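Local coordinates for serpin B3 (Homo sapiens, PDB 4ZK3), which is a serpin, known as squamous cell carcinoma antigen 1, that probably inhibits target proteases by inserting its cleaved reactive-centre loop into a central sheet, at residues S5-F16 with T378-R386; S36-G44 with Y119-T129. All blocks are in the same frame, centred on the assembly; numbering follows the deposited sequence.

Contact 1: S5-F16 with T378-R386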
loop_
_atom_site.group_PDB
_atom_site.type_symbol
_atom_site.label_atom_id
_atom_site.label_comp_id
_atom_site.label_asym_id
_atom_site.label_seq_id
_atom_site.Cartn_x
_atom_site.Cartn_y
_atom_site.Cartn_z
ATOM N N SER A 5 9.593 -10.794 1.010
ATOM C CA SER A 5 8.904 -10.026 2.015
ATOM C C SER A 5 9.756 -8.860 2.355
ATOM O O SER A 5 9.262 -7.749 2.441
ATOM C CB SER A 5 8.655 -10.866 3.289
ATOM O OG SER A 5 8.834 -10.076 4.467
ATOM N N GLU A 6 11.040 -9.121 2.562
ATOM C CA GLU A 6 11.986 -8.081 2.826
ATOM C C GLU A 6 12.134 -7.046 1.698
ATOM O O GLU A 6 12.192 -5.843 1.962
ATOM C CB GLU A 6 13.337 -8.720 3.201
ATOM C CG GLU A 6 13.271 -9.393 4.591
ATOM C CD GLU A 6 14.131 -10.651 4.776
ATOM O OE1 GLU A 6 15.328 -10.630 4.376
ATOM O OE2 GLU A 6 13.601 -11.643 5.353
ATOM N N ALA A 7 12.217 -7.514 0.448
ATOM C CA ALA A 7 12.319 -6.629 -0.691
ATOM C C ALA A 7 11.136 -5.624 -0.664
ATOM O O ALA A 7 11.355 -4.432 -0.703
ATOM C CB ALA A 7 12.331 -7.432 -1.981
ATOM N N ASN A 8 9.909 -6.151 -0.547
ATOM C CA ASN A 8 8.679 -5.335 -0.554
ATOM C C ASN A 8 8.673 -4.272 0.562
ATOM O O ASN A 8 8.296 -3.106 0.329
ATOM C CB ASN A 8 7.460 -6.274 -0.495
ATOM C CG ASN A 8 7.415 -7.308 -1.692
ATOM O OD1 ASN A 8 7.974 -7.071 -2.788
ATOM N ND2 ASN A 8 6.738 -8.435 -1.474
ATOM N N THR A 9 9.104 -4.682 1.760
ATOM C CA THR A 9 9.247 -3.776 2.897
ATOM C C THR A 9 10.308 -2.699 2.676
ATOM O O THR A 9 10.127 -1.542 3.072
ATOM C CB THR A 9 9.502 -4.565 4.192
ATOM O OG1 THR A 9 8.382 -5.417 4.454
ATOM C CG2 THR A 9 9.639 -3.610 5.390
ATOM N N LYS A 10 11.396 -3.035 2.001
ATOM C CA LYS A 10 12.412 -2.004 1.680
ATOM C C LYS A 10 11.918 -0.958 0.711
ATOM O O LYS A 10 12.113 0.257 0.902
ATOM C CB LYS A 10 13.670 -2.674 1.110
ATOM C CG LYS A 10 14.404 -3.581 2.114
ATOM C CD LYS A 10 15.563 -4.316 1.448
ATOM C CE LYS A 10 16.311 -5.198 2.420
ATOM N NZ LYS A 10 17.045 -4.366 3.423
ATOM N N PHE A 11 11.258 -1.423 -0.334
ATOM C CA PHE A 11 10.593 -0.537 -1.290
ATOM C C PHE A 11 9.584 0.347 -0.594
ATOM O O PHE A 11 9.549 1.568 -0.848
ATOM C CB PHE A 11 9.932 -1.389 -2.395
ATOM C CG PHE A 11 9.184 -0.609 -3.404
ATOM C CD1 PHE A 11 9.770 0.406 -4.095
ATOM C CD2 PHE A 11 7.843 -0.953 -3.722
ATOM C CE1 PHE A 11 9.080 1.113 -5.078
ATOM C CE2 PHE A 11 7.141 -0.238 -4.670
ATOM C CZ PHE A 11 7.755 0.807 -5.362
ATOM N N MET A 12 8.822 -0.232 0.331
ATOM C CA MET A 12 7.890 0.538 1.184
ATOM C C MET A 12 8.590 1.712 1.916
ATOM O O MET A 12 8.103 2.844 1.878
ATOM C CB MET A 12 7.164 -0.385 2.202
ATOM C CG MET A 12 6.186 0.307 3.199
ATOM S SD MET A 12 5.721 -0.851 4.476
ATOM C CE MET A 12 7.062 -0.506 5.623
ATOM N N PHE A 13 9.743 1.480 2.544
ATOM C CA PHE A 13 10.453 2.602 3.182
ATOM C C PHE A 13 11.049 3.596 2.183
ATOM O O PHE A 13 11.065 4.826 2.462
ATOM C CB PHE A 13 11.497 2.108 4.157
ATOM C CG PHE A 13 10.905 1.614 5.435
ATOM C CD1 PHE A 13 10.304 2.508 6.299
ATOM C CD2 PHE A 13 10.884 0.251 5.746
ATOM C CE1 PHE A 13 9.738 2.069 7.489
ATOM C CE2 PHE A 13 10.311 -0.203 6.920
ATOM C CZ PHE A 13 9.730 0.707 7.799
ATOM N N ASP A 14 11.500 3.096 1.028
ATOM C CA ASP A 14 12.050 3.982 0.029
ATOM C C ASP A 14 10.914 4.891 -0.410
ATOM O O ASP A 14 11.128 6.095 -0.678
ATOM C CB ASP A 14 12.632 3.285 -1.182
ATOM C CG ASP A 14 13.777 2.346 -0.843
ATOM O OD1 ASP A 14 14.307 2.337 0.290
ATOM O OD2 ASP A 14 14.102 1.556 -1.746
ATOM N N LEU A 15 9.689 4.357 -0.466
ATOM C CA LEU A 15 8.563 5.233 -0.839
ATOM C C LEU A 15 8.304 6.267 0.206
ATOM O O LEU A 15 8.063 7.438 -0.124
ATOM C CB LEU A 15 7.266 4.472 -1.115
ATOM C CG LEU A 15 7.253 3.680 -2.415
ATOM C CD1 LEU A 15 6.076 2.698 -2.415
ATOM C CD2 LEU A 15 7.237 4.451 -3.686
ATOM N N PHE A 16 8.282 5.823 1.442
ATOM C CA PHE A 16 7.912 6.661 2.560
ATOM C C PHE A 16 8.768 7.942 2.632
ATOM O O PHE A 16 8.242 9.019 2.866
ATOM C CB PHE A 16 8.001 5.875 3.861
ATOM C CG PHE A 16 7.504 6.635 5.035
ATOM C CD1 PHE A 16 6.164 6.748 5.285
ATOM C CD2 PHE A 16 8.381 7.311 5.866
ATOM C CE1 PHE A 16 5.696 7.471 6.359
ATOM C CE2 PHE A 16 7.932 8.041 6.947
ATOM C CZ PHE A 16 6.582 8.145 7.178
ATOM N N THR A 378 2.634 -14.616 6.009
ATOM C CA THR A 378 3.597 -14.230 4.991
ATOM C C THR A 378 4.463 -13.126 5.412
ATOM O O THR A 378 5.365 -12.749 4.678
ATOM C CB THR A 378 2.899 -13.781 3.723
ATOM O OG1 THR A 378 2.134 -12.588 3.972
ATOM C CG2 THR A 378 1.976 -14.885 3.241
ATOM N N ASN A 379 4.159 -12.534 6.560
ATOM C CA ASN A 379 4.884 -11.341 7.002
ATOM C C ASN A 379 4.933 -10.099 6.024
ATOM O O ASN A 379 5.962 -9.383 5.867
ATOM C CB ASN A 379 6.276 -11.777 7.412
ATOM C CG ASN A 379 6.838 -10.900 8.504
ATOM O OD1 ASN A 379 6.188 -10.608 9.507
ATOM N ND2 ASN A 379 8.068 -10.483 8.315
ATOM N N SER A 380 3.836 -9.879 5.342
ATOM C CA SER A 380 3.763 -8.876 4.298
ATOM C C SER A 380 3.034 -7.638 4.789
ATOM O O SER A 380 1.947 -7.747 5.376
ATOM C CB SER A 380 3.021 -9.440 3.105
ATOM O OG SER A 380 3.757 -10.538 2.641
ATOM N N ILE A 381 3.597 -6.471 4.520
ATOM C CA ILE A 381 2.938 -5.220 4.904
ATOM C C ILE A 381 2.113 -4.781 3.723
ATOM O O ILE A 381 2.650 -4.429 2.654
ATOM C CB ILE A 381 3.951 -4.196 5.390
ATOM C CG1 ILE A 381 4.727 -4.801 6.607
ATOM C CG2 ILE A 381 3.211 -2.920 5.816
ATOM C CD1 ILE A 381 5.778 -3.837 7.160
ATOM N N LEU A 382 0.801 -4.884 3.891
ATOM C CA LEU A 382 -0.154 -4.577 2.819
ATOM C C LEU A 382 -0.432 -3.069 2.690
ATOM O O LEU A 382 -0.706 -2.588 1.566
ATOM C CB LEU A 382 -1.468 -5.307 3.085
ATOM C CG LEU A 382 -1.355 -6.848 3.194
ATOM C CD1 LEU A 382 -2.654 -7.474 3.615
ATOM C CD2 LEU A 382 -0.786 -7.546 2.011
ATOM N N PHE A 383 -0.423 -2.380 3.836
ATOM C CA PHE A 383 -0.762 -0.969 3.899
ATOM C C PHE A 383 0.096 -0.356 4.985
ATOM O O PHE A 383 0.374 -1.011 6.025
ATOM C CB PHE A 383 -2.238 -0.695 4.312
ATOM C CG PHE A 383 -3.304 -1.325 3.400
ATOM C CD1 PHE A 383 -3.804 -0.658 2.280
ATOM C CD2 PHE A 383 -3.823 -2.594 3.731
ATOM C CE1 PHE A 383 -4.823 -1.247 1.510
ATOM C CE2 PHE A 383 -4.782 -3.213 2.934
ATOM C CZ PHE A 383 -5.294 -2.533 1.823
ATOM N N TYR A 384 0.494 0.907 4.754
ATOM C CA TYR A 384 1.404 1.612 5.669
ATOM C C TYR A 384 1.044 3.081 5.695
ATOM O O TYR A 384 0.678 3.648 4.679
ATOM C CB TYR A 384 2.884 1.450 5.227
ATOM C CG TYR A 384 3.901 1.960 6.203
ATOM C CD1 TYR A 384 4.317 3.271 6.189
ATOM C CD2 TYR A 384 4.431 1.115 7.193
ATOM C CE1 TYR A 384 5.264 3.718 7.077
ATOM C CE2 TYR A 384 5.357 1.569 8.118
ATOM C CZ TYR A 384 5.731 2.881 8.081
ATOM O OH TYR A 384 6.685 3.347 8.961
ATOM N N GLY A 385 1.181 3.692 6.860
ATOM C CA GLY A 385 0.716 5.044 7.028
ATOM C C GLY A 385 1.241 5.809 8.193
ATOM O O GLY A 385 1.853 5.257 9.119
ATOM N N ARG A 386 1.020 7.115 8.118
ATOM C CA ARG A 386 1.305 8.022 9.217
ATOM C C ARG A 386 0.077 8.880 9.447
ATOM O O ARG A 386 -0.491 9.464 8.478
ATOM C CB ARG A 386 2.458 8.967 8.901
ATOM C CG ARG A 386 2.578 10.073 9.972
ATOM C CD ARG A 386 3.686 11.017 9.680
ATOM N NE ARG A 386 3.333 11.938 8.662
ATOM C CZ ARG A 386 4.191 12.612 7.881
ATOM N NH1 ARG A 386 5.502 12.439 7.930
ATOM N NH2 ARG A 386 3.703 13.481 7.012
HETATM O O HOH W 1 5.718 -8.816 1.222
HETATM O O HOH W 2 6.026 -6.452 2.940
HETATM O O HOH W 3 8.130 -7.248 6.332
#
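M12 crosses Y384 almost at right angles, its sulfur SD 4.3 Å from the centroid of the Y384 ring in an oblique Met-aromatic contact. This is helix-on-sheet packing in the serpin fold: helix 4-19 lies on the sheet B strand 380-387, the axis of its 5-16 part inclined at 40° to that of 380-386. A bend at the last torsion of M12 (chi3 89°) folds CE back to 3.5 Å from Y384 CD2, while SD rests 3.5 Å from I381 CG2. I381 and Y384 face the helix although three residues apart, because L382 and F383 together oppose I373 in a classic beta bulge and both point away. Farther along, Y384 directs its edge at the face of F16 in an offset edge-to-face pair, with centroids 5.5 Å apart; F13 completes the aromatic cluster, its CE1 3.6 Å from Y384 OH. At one margin R386 lays its aliphatic CB by the edge of the F16 ring, its guanidinium being held by E258 and the carbonyl of N25. The other margin is polar and wet. Separate waters connect N8 ND2 with S380 OG, T9 OG1 with the backbone N of I381, and T9 OG1 with the carbonyl of N379. That carbonyl also accepts the direct bond from S5: OG lies 3.3 Å from N379 O and 45° out of the carbonyl plane.

Contact 2: S36-G44 with Y119-T129; sequences SALGMVLLG and YLDAIKKFYQT
The Y127 ring carries M40 CG over one face, 4.0 Å from the ring centroid in a CH-pi contact, and meets L43 CD2 at its edge, 3.6 Å from CE2. M40 SD lies farther off, oblique to the ring, as a looser Met-aromatic contact. Beyond the ring, Y127 OH comes within 3.2 Å of G39 CA, an approach allowed by the absence of a side chain on that glycine. Y119 presents its edge to M40 O, to which OH donates at 2.7 Å, arriving 53° out of the carbonyl plane; G44 N lies near CE1, oblique to the ring. With CG anti to the backbone N (chi1 179°), the Y119 ring is swung across to that carbonyl. These contacts join two serpin helices, 31-42 and 117-127, beside the sheet A strand 99-110, whose N105 touches M40, Y127 and T129; the axes of their parts 36-42 and 119-127 run roughly antiparallel (149°) and approach to 10.3 Å. L43 fits among A122, I123 and F126, with CG 3.9 Å from A122 CB. Toward the C-terminal end of segment 119-129, the backbone N atoms of Y127 and T129 approach I123 O from opposite faces of its plane. T129 OG1 adds a weak bond to the same oxygen and sits 3.2 Å from M40 SD.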
loop_
_atom_site.group_PDB
_atom_site.type_symbol
_atom_site.label_atom_id
_atom_site.label_comp_id
_atom_site.label_asym_id
_atom_site.label_seq_id
_atom_site.Cartn_x
_atom_site.Cartn_y
_atom_site.Cartn_z
ATOM N N SER A 36 2.931 -4.864 -7.087
ATOM C CA SER A 36 2.201 -5.714 -8.035
ATOM C C SER A 36 2.053 -5.049 -9.425
ATOM O O SER A 36 2.254 -5.699 -10.446
ATOM C CB SER A 36 0.861 -6.114 -7.407
ATOM O OG SER A 36 0.072 -6.878 -8.277
ATOM N N ALA A 37 1.690 -3.791 -9.484
ATOM C CA ALA A 37 1.556 -3.118 -10.724
ATOM C C ALA A 37 2.876 -3.008 -11.465
ATOM O O ALA A 37 2.928 -3.203 -12.673
ATOM C CB ALA A 37 0.960 -1.707 -10.501
ATOM N N LEU A 38 3.936 -2.687 -10.758
ATOM C CA LEU A 38 5.251 -2.547 -11.410
ATOM C C LEU A 38 5.836 -3.908 -11.818
ATOM O O LEU A 38 6.601 -3.986 -12.747
ATOM C CB LEU A 38 6.188 -1.747 -10.506
ATOM C CG LEU A 38 5.719 -0.315 -10.287
ATOM C CD1 LEU A 38 6.689 0.424 -9.395
ATOM C CD2 LEU A 38 5.484 0.393 -11.621
ATOM N N GLY A 39 5.444 -4.966 -11.111
ATOM C CA GLY A 39 5.819 -6.322 -11.416
ATOM C C GLY A 39 5.261 -6.703 -12.768
ATOM O O GLY A 39 5.936 -7.341 -13.568
ATOM N N MET A 40 3.996 -6.339 -13.016
ATOM C CA MET A 40 3.399 -6.559 -14.325
ATOM C C MET A 40 4.093 -5.791 -15.450
ATOM O O MET A 40 4.222 -6.325 -16.584
ATOM C CB MET A 40 1.928 -6.188 -14.313
ATOM C CG MET A 40 1.017 -7.114 -13.526
ATOM S SD MET A 40 -0.739 -6.704 -13.825
ATOM C CE MET A 40 -0.889 -5.240 -12.816
ATOM N N VAL A 41 4.575 -4.590 -15.150
ATOM C CA VAL A 41 5.424 -3.836 -16.104
ATOM C C VAL A 41 6.778 -4.550 -16.361
ATOM O O VAL A 41 7.191 -4.748 -17.495
ATOM C CB VAL A 41 5.716 -2.436 -15.587
ATOM C CG1 VAL A 41 6.671 -1.717 -16.554
ATOM C CG2 VAL A 41 4.434 -1.613 -15.358
ATOM N N LEU A 42 7.433 -5.001 -15.290
ATOM C CA LEU A 42 8.732 -5.694 -15.397
ATOM C C LEU A 42 8.696 -6.900 -16.317
ATOM O O LEU A 42 9.564 -7.068 -17.150
ATOM C CB LEU A 42 9.161 -6.174 -14.004
ATOM C CG LEU A 42 10.531 -6.850 -13.817
ATOM C CD1 LEU A 42 11.617 -6.091 -14.547
ATOM C CD2 LEU A 42 10.858 -6.968 -12.333
ATOM N N LEU A 43 7.694 -7.758 -16.144
ATOM C CA LEU A 43 7.463 -8.878 -17.037
ATOM C C LEU A 43 7.524 -8.517 -18.529
ATOM O O LEU A 43 7.817 -9.365 -19.358
ATOM C CB LEU A 43 6.091 -9.478 -16.698
ATOM C CG LEU A 43 5.822 -10.958 -16.631
ATOM C CD1 LEU A 43 7.035 -11.807 -16.306
ATOM C CD2 LEU A 43 4.659 -11.195 -15.645
ATOM N N GLY A 44 7.220 -7.292 -18.922
ATOM C CA GLY A 44 7.340 -6.949 -20.331
ATOM C C GLY A 44 8.550 -6.081 -20.674
ATOM O O GLY A 44 8.714 -5.678 -21.837
ATOM N N TYR A 119 3.362 -12.305 -23.376
ATOM C CA TYR A 119 3.187 -11.321 -22.297
ATOM C C TYR A 119 1.851 -11.544 -21.581
ATOM O O TYR A 119 1.818 -11.632 -20.338
ATOM C CB TYR A 119 3.328 -9.889 -22.822
ATOM C CG TYR A 119 3.133 -8.854 -21.753
ATOM C CD1 TYR A 119 3.961 -8.820 -20.644
ATOM C CD2 TYR A 119 2.040 -7.951 -21.800
ATOM C CE1 TYR A 119 3.765 -7.899 -19.651
ATOM C CE2 TYR A 119 1.844 -7.026 -20.799
ATOM C CZ TYR A 119 2.689 -7.015 -19.722
ATOM O OH TYR A 119 2.488 -6.131 -18.697
ATOM N N LEU A 120 0.785 -11.708 -22.365
ATOM C CA LEU A 120 -0.534 -12.060 -21.828
ATOM C C LEU A 120 -0.544 -13.325 -21.019
ATOM O O LEU A 120 -1.108 -13.321 -19.925
ATOM C CB LEU A 120 -1.609 -12.138 -22.903
ATOM C CG LEU A 120 -1.757 -10.883 -23.778
ATOM C CD1 LEU A 120 -2.760 -11.162 -24.935
ATOM C CD2 LEU A 120 -2.111 -9.675 -22.947
ATOM N N ASP A 121 0.079 -14.398 -21.499
ATOM C CA ASP A 121 0.170 -15.613 -20.696
ATOM C C ASP A 121 0.920 -15.393 -19.411
ATOM O O ASP A 121 0.515 -15.904 -18.348
ATOM C CB ASP A 121 0.801 -16.789 -21.477
ATOM C CG ASP A 121 -0.005 -17.152 -22.682
ATOM O OD1 ASP A 121 -1.212 -16.859 -22.734
ATOM O OD2 ASP A 121 0.582 -17.689 -23.619
ATOM N N ALA A 122 1.981 -14.594 -19.458
ATOM C CA ALA A 122 2.798 -14.428 -18.282
ATOM C C ALA A 122 2.082 -13.605 -17.162
ATOM O O ALA A 122 2.163 -13.960 -15.956
ATOM C CB ALA A 122 4.123 -13.781 -18.644
ATOM N N ILE A 123 1.407 -12.510 -17.543
ATOM C CA ILE A 123 0.698 -11.729 -16.517
ATOM C C ILE A 123 -0.491 -12.515 -15.979
ATOM O O ILE A 123 -0.754 -12.493 -14.785
ATOM C CB ILE A 123 0.296 -10.319 -16.987
ATOM C CG1 ILE A 123 -0.636 -10.320 -18.180
ATOM C CG2 ILE A 123 1.524 -9.479 -17.187
ATOM C CD1 ILE A 123 -0.847 -8.891 -18.624
ATOM N N LYS A 124 -1.171 -13.270 -16.858
ATOM C CA LYS A 124 -2.233 -14.144 -16.411
ATOM C C LYS A 124 -1.743 -15.132 -15.353
ATOM O O LYS A 124 -2.360 -15.295 -14.287
ATOM C CB LYS A 124 -2.939 -14.841 -17.584
ATOM C CG LYS A 124 -3.744 -13.892 -18.510
ATOM C CD LYS A 124 -4.344 -14.593 -19.747
ATOM C CE LYS A 124 -4.860 -13.611 -20.741
ATOM N NZ LYS A 124 -5.431 -14.285 -21.925
ATOM N N LYS A 125 -0.611 -15.739 -15.625
ATOM C CA LYS A 125 -0.062 -16.757 -14.764
ATOM C C LYS A 125 0.585 -16.253 -13.453
ATOM O O LYS A 125 0.327 -16.819 -12.413
ATOM C CB LYS A 125 0.998 -17.527 -15.521
ATOM C CG LYS A 125 1.692 -18.595 -14.684
ATOM C CD LYS A 125 3.053 -18.926 -15.289
ATOM C CE LYS A 125 3.693 -20.147 -14.657
ATOM N NZ LYS A 125 4.822 -20.553 -15.535
ATOM N N PHE A 126 1.477 -15.270 -13.515
ATOM C CA PHE A 126 2.132 -14.783 -12.267
ATOM C C PHE A 126 1.309 -13.788 -11.421
ATOM O O PHE A 126 1.455 -13.766 -10.180
ATOM C CB PHE A 126 3.500 -14.184 -12.554
ATOM C CG PHE A 126 4.435 -15.153 -13.198
ATOM C CD1 PHE A 126 4.937 -16.224 -12.475
ATOM C CD2 PHE A 126 4.752 -15.035 -14.554
ATOM C CE1 PHE A 126 5.765 -17.148 -13.090
ATOM C CE2 PHE A 126 5.575 -15.960 -15.170
ATOM C CZ PHE A 126 6.084 -17.017 -14.435
ATOM N N TYR A 127 0.463 -13.000 -12.091
ATOM C CA TYR A 127 -0.255 -11.887 -11.448
ATOM C C TYR A 127 -1.750 -12.075 -11.519
ATOM O O TYR A 127 -2.495 -11.227 -11.075
ATOM C CB TYR A 127 0.134 -10.563 -12.126
ATOM C CG TYR A 127 1.519 -10.195 -11.778
ATOM C CD1 TYR A 127 1.804 -9.529 -10.589
ATOM C CD2 TYR A 127 2.573 -10.625 -12.559
ATOM C CE1 TYR A 127 3.107 -9.239 -10.243
ATOM C CE2 TYR A 127 3.884 -10.360 -12.193
ATOM C CZ TYR A 127 4.143 -9.667 -11.067
ATOM O OH TYR A 127 5.450 -9.424 -10.716
ATOM N N GLN A 128 -2.206 -13.211 -12.070
ATOM C CA GLN A 128 -3.647 -13.518 -12.128
ATOM C C GLN A 128 -4.375 -12.404 -12.872
ATOM O O GLN A 128 -5.534 -12.120 -12.628
ATOM C CB GLN A 128 -4.234 -13.712 -10.727
ATOM C CG GLN A 128 -3.438 -14.614 -9.789
ATOM C CD GLN A 128 -4.054 -14.732 -8.334
ATOM O OE1 GLN A 128 -4.666 -13.795 -7.767
ATOM N NE2 GLN A 128 -3.858 -15.902 -7.734
ATOM N N THR A 129 -3.696 -11.767 -13.812
ATOM C CA THR A 129 -4.224 -10.612 -14.477
ATOM C C THR A 129 -5.334 -11.016 -15.497
ATOM O O THR A 129 -5.109 -11.887 -16.339
ATOM C CB THR A 129 -3.074 -9.879 -15.180
ATOM O OG1 THR A 129 -2.053 -9.577 -14.199
ATOM C CG2 THR A 129 -3.589 -8.584 -15.808
#

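Helix 31-42 joins the two contacts, whose centres are about 20 Å apart. In contact 2 it meets helix 117-127; on the way to contact 1 its L38 CD1 touches F11 CZ of helix 4-19 at 4.2 Å, and N8 rests on I32 and T35. Contact 1, its centre about 8 Å from the centre of the chain, brings together the two ends of the sequence on sheet B, whereas contact 2, centred about 18 Å from that point, pairs segments that both fall between those ends and flank sheet A. There strand 340-351 lies between 174-185 and 325-336, consistent with an inserted reactive-centre loop. S36 of contact 2 reaches that sheet, bonding to N105 and weakly to N178.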